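Local coordinates for nitrate transport protein (Xanthomonas axonopodis pv. citri, PDB 3KSX) that binds alkanesulfonates, probably in the periplasm for import by an ABC transporter, and here holds MOPS through its sulfonate group, at residues G34-V39 and G83-I88; V103-P108 and G211-S216; Q282-Q287 and L305-V310. All coordinates share one frame; numbering follows the deposited sequence.

Contact 1: residues G34-V39 and G83-I88; sequences GYQKAV and GGAGDI. With MPO (3[N-morpholino]propane sulfonic acid), chain B.
The flat carboxamide of Gln36 reaches across to strand 83-86 with its NE2. Gly84 O lies somewhat out of the amide plane, tilted by 15°, while OE1 of Gln36 passes 3.7 Å from MPO C1. This is part of the ligand site in a periplasmic-binding protein of type II topology. Strands 30-36 and 82-86 run side by side in the mixed sheet of one lobe and lead towards the sulfonate. The chain of Gln36 is extended beyond CG (chi2 -177°), which carries the amide from its own strand over to its neighbour. NE2 serves two acceptors: Gly84 O at 3.2 Å and MPO O1 at 2.9 Å.

Further back, Gly34 and Gly83 form a parallel bridge with CA atoms 4.3 Å apart. Gly84 N makes a weak bond to Gly34 O, and Gly83 CA also rests against that oxygen. Towards the ligand the strands splay, and a water fills in. It donates to Gly84 O and accepts weakly from Gln36 N. Gly84 O thus takes bonds from both the water and NE2, while the two acceptors of NE2 fix the turn of the amide. Gly68 N and Ser141 N also bond to the MOPS molecule, Ser141 at the start of helix 141-152. Gly86 has no side chain, so its backbone can come close to the ligand: Gly86 N donates to MPO O1 at 2.8 Å, nearly straight at 164°.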
loop_
_atom_site.group_PDB
_atom_site.type_symbol
_atom_site.label_atom_id
_atom_site.label_comp_id
_atom_site.label_asym_id
_atom_site.label_seq_id
_atom_site.Cartn_x
_atom_site.Cartn_y
_atom_site.Cartn_z
ATOM N N GLY A 34 9.302 -8.564 2.236
ATOM C CA GLY A 34 8.367 -8.416 1.169
ATOM C C GLY A 34 8.169 -6.976 0.720
ATOM O O GLY A 34 8.239 -6.033 1.509
ATOM N N TYR A 35 7.890 -6.833 -0.575
ATOM C CA TYR A 35 7.659 -5.531 -1.134
ATOM C C TYR A 35 6.682 -5.626 -2.306
ATOM O O TYR A 35 6.355 -6.723 -2.718
ATOM C CB TYR A 35 9.005 -4.899 -1.550
ATOM C CG TYR A 35 9.510 -5.410 -2.873
ATOM C CD1 TYR A 35 10.023 -6.707 -3.013
ATOM C CD2 TYR A 35 9.424 -4.613 -4.023
ATOM C CE1 TYR A 35 10.517 -7.165 -4.276
ATOM C CE2 TYR A 35 9.895 -5.066 -5.265
ATOM C CZ TYR A 35 10.412 -6.322 -5.380
ATOM O OH TYR A 35 10.811 -6.728 -6.629
ATOM N N GLN A 36 6.160 -4.464 -2.721
ATOM C CA GLN A 36 5.231 -4.281 -3.803
ATOM C C GLN A 36 5.975 -3.413 -4.802
ATOM O O GLN A 36 6.535 -2.405 -4.418
ATOM C CB GLN A 36 3.973 -3.506 -3.322
ATOM C CG GLN A 36 3.192 -4.310 -2.301
ATOM C CD GLN A 36 1.925 -3.625 -1.863
ATOM O OE1 GLN A 36 1.127 -3.184 -2.675
ATOM N NE2 GLN A 36 1.755 -3.526 -0.583
ATOM N N LYS A 37 5.985 -3.827 -6.067
ATOM C CA LYS A 37 6.603 -3.027 -7.158
ATOM C C LYS A 37 6.092 -1.590 -7.246
ATOM O O LYS A 37 6.853 -0.661 -7.613
ATOM C CB LYS A 37 6.474 -3.741 -8.516
ATOM C CG LYS A 37 7.502 -4.904 -8.767
ATOM C CD LYS A 37 7.643 -5.238 -10.287
ATOM C CE LYS A 37 9.042 -5.817 -10.664
ATOM N NZ LYS A 37 9.421 -5.382 -12.086
ATOM N N ALA A 38 4.844 -1.370 -6.878
ATOM C CA ALA A 38 4.318 -0.011 -6.814
ATOM C C ALA A 38 5.114 0.988 -5.973
ATOM O O ALA A 38 5.091 2.219 -6.244
ATOM C CB ALA A 38 2.796 -0.023 -6.347
ATOM N N VAL A 39 5.774 0.488 -4.925
ATOM C CA VAL A 39 6.413 1.352 -3.944
ATOM C C VAL A 39 7.796 1.580 -4.501
ATOM O O VAL A 39 8.715 0.754 -4.264
ATOM C CB VAL A 39 6.524 0.752 -2.526
ATOM C CG1 VAL A 39 7.054 1.845 -1.523
ATOM C CG2 VAL A 39 5.199 0.151 -2.037
ATOM N N GLY A 83 7.618 -6.634 5.911
ATOM C CA GLY A 83 7.112 -6.192 4.590
ATOM C C GLY A 83 6.300 -4.913 4.694
ATOM O O GLY A 83 5.844 -4.562 5.794
ATOM N N GLY A 84 6.163 -4.198 3.564
ATOM C CA GLY A 84 5.414 -2.940 3.542
ATOM C C GLY A 84 4.042 -3.084 2.959
ATOM O O GLY A 84 3.862 -3.704 1.879
ATOM N N ALA A 85 3.077 -2.441 3.570
ATOM C CA ALA A 85 1.716 -2.521 3.017
ATOM C C ALA A 85 0.961 -1.273 3.394
ATOM O O ALA A 85 1.434 -0.486 4.247
ATOM C CB ALA A 85 1.027 -3.700 3.606
ATOM N N GLY A 86 -0.241 -1.149 2.823
ATOM C CA GLY A 86 -1.266 -0.110 3.163
ATOM C C GLY A 86 -1.765 -0.185 4.612
ATOM O O GLY A 86 -1.397 -1.047 5.369
ATOM N N ASP A 87 -2.689 0.688 4.978
ATOM C CA ASP A 87 -3.155 0.726 6.345
ATOM C C ASP A 87 -4.168 -0.431 6.594
ATOM O O ASP A 87 -4.262 -1.029 7.685
ATOM C CB ASP A 87 -3.786 2.071 6.633
ATOM C CG ASP A 87 -4.966 2.428 5.778
ATOM O OD1 ASP A 87 -5.103 2.087 4.574
ATOM O OD2 ASP A 87 -5.822 3.219 6.307
ATOM N N ILE A 88 -4.882 -0.824 5.543
ATOM C CA ILE A 88 -5.933 -1.881 5.663
ATOM C C ILE A 88 -5.490 -3.339 5.736
ATOM O O ILE A 88 -6.122 -4.129 6.535
ATOM C CB ILE A 88 -7.069 -1.715 4.563
ATOM C CG1 ILE A 88 -7.555 -0.245 4.482
ATOM C CG2 ILE A 88 -8.231 -2.771 4.723
ATOM C CD1 ILE A 88 -8.033 0.325 5.880
HETATM S S1 MPO B . -2.061 -2.231 -0.149
HETATM O O1 MPO B . -0.787 -2.625 0.459
HETATM O O2 MPO B . -2.616 -3.446 -0.799
HETATM O O4 MPO B . 1.282 4.791 -2.350
HETATM N N1 MPO B . -0.045 2.287 -1.721
HETATM C C1 MPO B . -1.661 -1.132 -1.403
HETATM O O3 MPO B . -3.109 -1.595 0.708
HETATM C C2 MPO B . -0.980 0.096 -0.788
HETATM C C3 MPO B . -0.616 0.974 -2.005
HETATM C C4 MPO B . -0.712 3.350 -2.476
HETATM C C5 MPO B . -0.133 4.726 -2.113
HETATM C C6 MPO B . 2.021 3.618 -1.945
HETATM C C7 MPO B . 1.305 2.296 -2.313
HETATM O O HOH W 1 5.696 -2.770 -0.055
#

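Contact 2: residues V103-P108 and G211-S216; sequences VGWVPP and GGFFLS
Trp105 and Phe213 sit on the same face of the sheet, and their rings are turned obliquely to each other, with planes at 46°. Trp105 CD1 comes 3.7 Å from Phe213 CE1. The indole is placed there by chi1 165°, with CG opposite the backbone N. Its NE1 bonds to Thr210 O, just before Gly211, and this anchors the indole edge. Gly104 O lies at the edge of the Phe213 ring, in its plane, 3.5 Å from Phe213 CD1. Tyr102 adds an edge-to-face contact to the same phenyl ring.

On the other face, Val106 CG2 meets the edge of the Phe214 ring at CD1, 3.9 Å away. Helix 225-244 packs over Phe214 through Met232 and Leu235.

The backbones pair closely. Val106 N bonds to Gly212 O, and Gly212 N returns to Val106 O at 2.8 Å. Phe214 N bonds to Gly104 O. Gly211 CA lies against Val106 O and Pro108 CA. At the far end, Val103 N gives Phe214 O a nearly straight bond of 2.9 Å, and Gly104 N adds a weak one. Beside the bulge, Val103 CG1 touches Ser216 CB. Val103 and Gly104 both face Phe214, a classic beta bulge in an antiparallel pair at the edge of the sheet.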
loop_
_atom_site.group_PDB
_atom_site.type_symbol
_atom_site.label_atom_id
_atom_site.label_comp_id
_atom_site.label_asym_id
_atom_site.label_seq_id
_atom_site.Cartn_x
_atom_site.Cartn_y
_atom_site.Cartn_z
ATOM N N VAL A 103 5.856 -1.869 12.904
ATOM C CA VAL A 103 7.187 -1.515 13.373
ATOM C C VAL A 103 7.616 -0.174 12.695
ATOM O O VAL A 103 8.659 0.429 12.999
ATOM C CB VAL A 103 8.223 -2.686 13.089
ATOM C CG1 VAL A 103 7.749 -3.999 13.806
ATOM C CG2 VAL A 103 8.363 -2.914 11.493
ATOM N N GLY A 104 6.814 0.291 11.761
ATOM C CA GLY A 104 7.137 1.527 11.091
ATOM C C GLY A 104 5.962 2.095 10.340
ATOM O O GLY A 104 5.009 1.361 10.020
ATOM N N TRP A 105 5.997 3.412 10.120
ATOM C CA TRP A 105 4.835 4.117 9.508
ATOM C C TRP A 105 5.267 4.927 8.309
ATOM O O TRP A 105 6.327 5.579 8.382
ATOM C CB TRP A 105 4.092 4.988 10.558
ATOM C CG TRP A 105 3.125 6.009 9.956
ATOM C CD1 TRP A 105 2.011 5.755 9.258
ATOM C CD2 TRP A 105 3.307 7.438 9.905
ATOM N NE1 TRP A 105 1.393 6.944 8.847
ATOM C CE2 TRP A 105 2.197 7.984 9.206
ATOM C CE3 TRP A 105 4.286 8.295 10.406
ATOM C CZ2 TRP A 105 2.038 9.370 8.983
ATOM C CZ3 TRP A 105 4.183 9.642 10.130
ATOM C CH2 TRP A 105 3.045 10.176 9.432
ATOM N N VAL A 106 4.451 4.875 7.241
ATOM C CA VAL A 106 4.759 5.436 5.947
ATOM C C VAL A 106 3.662 6.499 5.755
ATOM O O VAL A 106 2.474 6.167 5.725
ATOM C CB VAL A 106 4.552 4.366 4.807
ATOM C CG1 VAL A 106 4.820 5.018 3.466
ATOM C CG2 VAL A 106 5.494 3.130 4.992
ATOM N N PRO A 107 4.025 7.783 5.696
ATOM C CA PRO A 107 2.959 8.763 5.539
ATOM C C PRO A 107 2.114 8.626 4.236
ATOM O O PRO A 107 2.520 7.983 3.246
ATOM C CB PRO A 107 3.719 10.053 5.566
ATOM C CG PRO A 107 4.972 9.659 6.454
ATOM C CD PRO A 107 5.332 8.450 5.722
ATOM N N PRO A 108 0.899 9.168 4.257
ATOM C CA PRO A 108 0.045 8.799 3.140
ATOM C C PRO A 108 0.350 9.563 1.844
ATOM O O PRO A 108 1.033 10.611 1.838
ATOM C CB PRO A 108 -1.379 9.235 3.634
ATOM C CG PRO A 108 -1.065 10.409 4.540
ATOM C CD PRO A 108 0.188 9.956 5.264
ATOM N N GLY A 211 -2.051 6.372 5.831
ATOM C CA GLY A 211 -0.798 6.045 5.142
ATOM C C GLY A 211 -0.646 4.521 5.175
ATOM O O GLY A 211 -1.615 3.748 4.951
ATOM N N GLY A 212 0.569 4.076 5.397
ATOM C CA GLY A 212 0.789 2.620 5.327
ATOM C C GLY A 212 1.766 2.237 6.447
ATOM O O GLY A 212 2.179 3.093 7.261
ATOM N N PHE A 213 2.213 0.972 6.428
ATOM C CA PHE A 213 2.982 0.467 7.557
ATOM C C PHE A 213 4.064 -0.492 7.100
ATOM O O PHE A 213 3.896 -1.099 6.024
ATOM C CB PHE A 213 2.020 -0.191 8.581
ATOM C CG PHE A 213 1.069 0.776 9.215
ATOM C CD1 PHE A 213 1.550 1.707 10.135
ATOM C CD2 PHE A 213 -0.254 0.842 8.848
ATOM C CE1 PHE A 213 0.705 2.607 10.720
ATOM C CE2 PHE A 213 -1.117 1.776 9.419
ATOM C CZ PHE A 213 -0.603 2.687 10.355
ATOM N N PHE A 214 5.165 -0.581 7.860
ATOM C CA PHE A 214 6.011 -1.770 7.851
ATOM C C PHE A 214 5.546 -2.744 8.956
ATOM O O PHE A 214 5.318 -2.300 10.079
ATOM C CB PHE A 214 7.472 -1.364 7.931
ATOM C CG PHE A 214 8.034 -1.139 6.590
ATOM C CD1 PHE A 214 7.789 0.083 5.914
ATOM C CD2 PHE A 214 8.669 -2.186 5.908
ATOM C CE1 PHE A 214 8.268 0.277 4.553
ATOM C CE2 PHE A 214 9.146 -2.016 4.626
ATOM C CZ PHE A 214 8.931 -0.797 3.928
ATOM N N LEU A 215 5.264 -4.000 8.582
ATOM C CA LEU A 215 4.776 -5.093 9.439
ATOM C C LEU A 215 5.929 -6.098 9.651
ATOM O O LEU A 215 6.749 -6.359 8.775
ATOM C CB LEU A 215 3.519 -5.815 8.880
ATOM C CG LEU A 215 2.205 -4.981 8.787
ATOM C CD1 LEU A 215 2.060 -3.974 9.993
ATOM C CD2 LEU A 215 2.186 -4.152 7.478
ATOM N N SER A 216 5.967 -6.690 10.819
ATOM C CA SER A 216 6.997 -7.698 11.060
ATOM C C SER A 216 6.350 -8.852 11.789
ATOM O O SER A 216 5.253 -8.713 12.443
ATOM C CB SER A 216 8.090 -7.091 11.946
ATOM O OG SER A 216 9.151 -8.013 12.219
#

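Contact 3: residues Q282-Q287 and L305-V310; sequences QVIKAQ and LVAPAV
Ile284 has CG1 opposite its carbonyl carbon (chi1 -63°), which directs both of its branches from the helix towards the 305-310 loop. Chi2 of 157° then stretches CD1 outwards to Val310. The two side chains meet tip to tip: Ile284 CD1 lies 3.9 Å from Val310 CG1, and Ile284 CG1 lies 3.9 Å from Val310 CG2. Ile284 CG2 lies between the two valines, 4.1 Å from Val306 CG1 and as near to Val310 CG2, and it also brushes Ala307.

One turn on, Gln287 crosses Val306 at about a right angle. Its CG packs against both methyl groups of Val306, at 3.7 Å from Val306 CG2 and 3.8 Å from Val306 CG1. A bend at chi2 (66°) turns the amide away from the apolar patch. Gln287 NE2 bonds to Asp87 O and to Tyr102 OH. Its aliphatic part thus serves this contact, while its polar end ties the helix to Asp87, just after strand 82-86.

The loop is shaped by a short 3-10 segment, 307-309. Ala309 N bonds to Val306 O, and Val310 N bonds to Ala307 O. This brings Val306 and Val310 to the same side of the turn. Leu91 of helix 88-95 also packs on Val306. The arrangement is a helix docked on a C-terminal loop by branched apolar side chains and the aliphatic part of a glutamine, on the lobe that holds strands 82-86 and 100-106.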
loop_
_atom_site.group_PDB
_atom_site.type_symbol
_atom_site.label_atom_id
_atom_site.label_comp_id
_atom_site.label_asym_id
_atom_site.label_seq_id
_atom_site.Cartn_x
_atom_site.Cartn_y
_atom_site.Cartn_z
ATOM N N GLN A 282 -1.021 9.771 17.273
ATOM C CA GLN A 282 -2.142 10.106 16.419
ATOM C C GLN A 282 -2.309 9.081 15.291
ATOM O O GLN A 282 -3.422 8.784 14.929
ATOM C CB GLN A 282 -2.008 11.538 15.844
ATOM C CG GLN A 282 -2.158 12.664 16.884
ATOM C CD GLN A 282 -3.371 12.479 17.770
ATOM O OE1 GLN A 282 -3.235 12.350 18.990
ATOM N NE2 GLN A 282 -4.550 12.436 17.178
ATOM N N VAL A 283 -1.225 8.557 14.737
ATOM C CA VAL A 283 -1.268 7.536 13.708
ATOM C C VAL A 283 -1.919 6.241 14.254
ATOM O O VAL A 283 -2.867 5.654 13.640
ATOM C CB VAL A 283 0.160 7.306 13.131
ATOM C CG1 VAL A 283 0.205 6.020 12.452
ATOM C CG2 VAL A 283 0.676 8.543 12.184
ATOM N N ILE A 284 -1.490 5.830 15.474
ATOM C CA ILE A 284 -2.088 4.636 16.121
ATOM C C ILE A 284 -3.595 4.820 16.318
ATOM O O ILE A 284 -4.428 3.963 15.952
ATOM C CB ILE A 284 -1.353 4.296 17.411
ATOM C CG1 ILE A 284 0.115 3.924 17.103
ATOM C CG2 ILE A 284 -2.092 3.057 18.079
ATOM C CD1 ILE A 284 1.000 4.134 18.327
ATOM N N LYS A 285 -3.977 5.925 16.893
ATOM C CA LYS A 285 -5.407 6.289 17.030
ATOM C C LYS A 285 -6.137 6.259 15.685
ATOM O O LYS A 285 -7.290 5.745 15.630
ATOM C CB LYS A 285 -5.524 7.688 17.739
ATOM C CG LYS A 285 -5.126 7.598 19.253
ATOM C CD LYS A 285 -5.142 8.924 20.014
ATOM C CE LYS A 285 -6.503 9.501 20.197
ATOM N NZ LYS A 285 -7.243 8.820 21.293
ATOM N N ALA A 286 -5.513 6.826 14.633
ATOM C CA ALA A 286 -6.135 6.861 13.273
ATOM C C ALA A 286 -6.396 5.430 12.781
ATOM O O ALA A 286 -7.504 5.088 12.340
ATOM C CB ALA A 286 -5.228 7.699 12.275
ATOM N N GLN A 287 -5.396 4.572 13.021
ATOM C CA GLN A 287 -5.435 3.193 12.653
ATOM C C GLN A 287 -6.514 2.488 13.458
ATOM O O GLN A 287 -7.324 1.782 12.896
ATOM C CB GLN A 287 -4.047 2.542 12.848
ATOM C CG GLN A 287 -3.965 1.026 12.367
ATOM C CD GLN A 287 -4.138 0.864 10.862
ATOM O OE1 GLN A 287 -4.302 1.855 10.117
ATOM N NE2 GLN A 287 -3.999 -0.373 10.381
ATOM N N LEU A 305 -7.978 -4.722 17.787
ATOM C CA LEU A 305 -7.234 -3.807 18.704
ATOM C C LEU A 305 -5.847 -3.578 18.185
ATOM O O LEU A 305 -4.982 -4.488 18.145
ATOM C CB LEU A 305 -7.216 -4.355 20.131
ATOM C CG LEU A 305 -8.664 -4.366 20.627
ATOM C CD1 LEU A 305 -8.768 -5.384 21.795
ATOM C CD2 LEU A 305 -9.091 -2.958 21.004
ATOM N N VAL A 306 -5.621 -2.347 17.779
ATOM C CA VAL A 306 -4.329 -2.026 17.144
ATOM C C VAL A 306 -3.161 -1.862 18.144
ATOM O O VAL A 306 -2.024 -2.341 17.879
ATOM C CB VAL A 306 -4.490 -0.698 16.310
ATOM C CG1 VAL A 306 -3.091 -0.225 15.869
ATOM C CG2 VAL A 306 -5.485 -0.897 15.120
ATOM N N ALA A 307 -3.401 -1.121 19.246
ATOM C CA ALA A 307 -2.331 -0.727 20.145
ATOM C C ALA A 307 -1.484 -1.921 20.637
ATOM O O ALA A 307 -0.261 -1.825 20.744
ATOM C CB ALA A 307 -2.905 0.124 21.362
ATOM N N PRO A 308 -2.119 -3.086 20.955
ATOM C CA PRO A 308 -1.130 -4.092 21.458
ATOM C C PRO A 308 -0.188 -4.701 20.414
ATOM O O PRO A 308 0.715 -5.457 20.787
ATOM C CB PRO A 308 -1.986 -5.206 22.013
ATOM C CG PRO A 308 -3.426 -4.652 22.106
ATOM C CD PRO A 308 -3.534 -3.458 21.228
ATOM N N ALA A 309 -0.454 -4.432 19.130
ATOM C CA ALA A 309 0.386 -4.850 18.021
ATOM C C ALA A 309 1.432 -3.794 17.667
ATOM O O ALA A 309 2.165 -3.993 16.723
ATOM C CB ALA A 309 -0.478 -5.221 16.812
ATOM N N VAL A 310 1.485 -2.647 18.365
ATOM C CA VAL A 310 2.456 -1.581 17.996
ATOM C C VAL A 310 3.812 -1.849 18.666
ATOM O O VAL A 310 3.871 -2.140 19.896
ATOM C CB VAL A 310 1.956 -0.179 18.390
ATOM C CG1 VAL A 310 3.081 0.854 18.119
ATOM C CG2 VAL A 310 0.688 0.144 17.640
#

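In the fold
The three contacts follow one another along the chain, and none nests in or crosses another. Contact 1 closes a loop of 43 residues that adds edge strand 59-65 and its helices. Contact 2 spans 102 residues. That excursion builds the second sheet, with strands 113-118 to 198-203, before the chain returns to the first. Contact 3 closes 17 residues, the rest of helix 281-296 and the turn after it. Contacts 1 and 2 share one sheet, because strand 82-86 lies beside strand 212-217: Ala85 O pairs with Phe213 N and Gly83 O with Leu215 N. The helix of contact 3 packs on the face of this sheet that bears Trp105 and Phe213, through Val283.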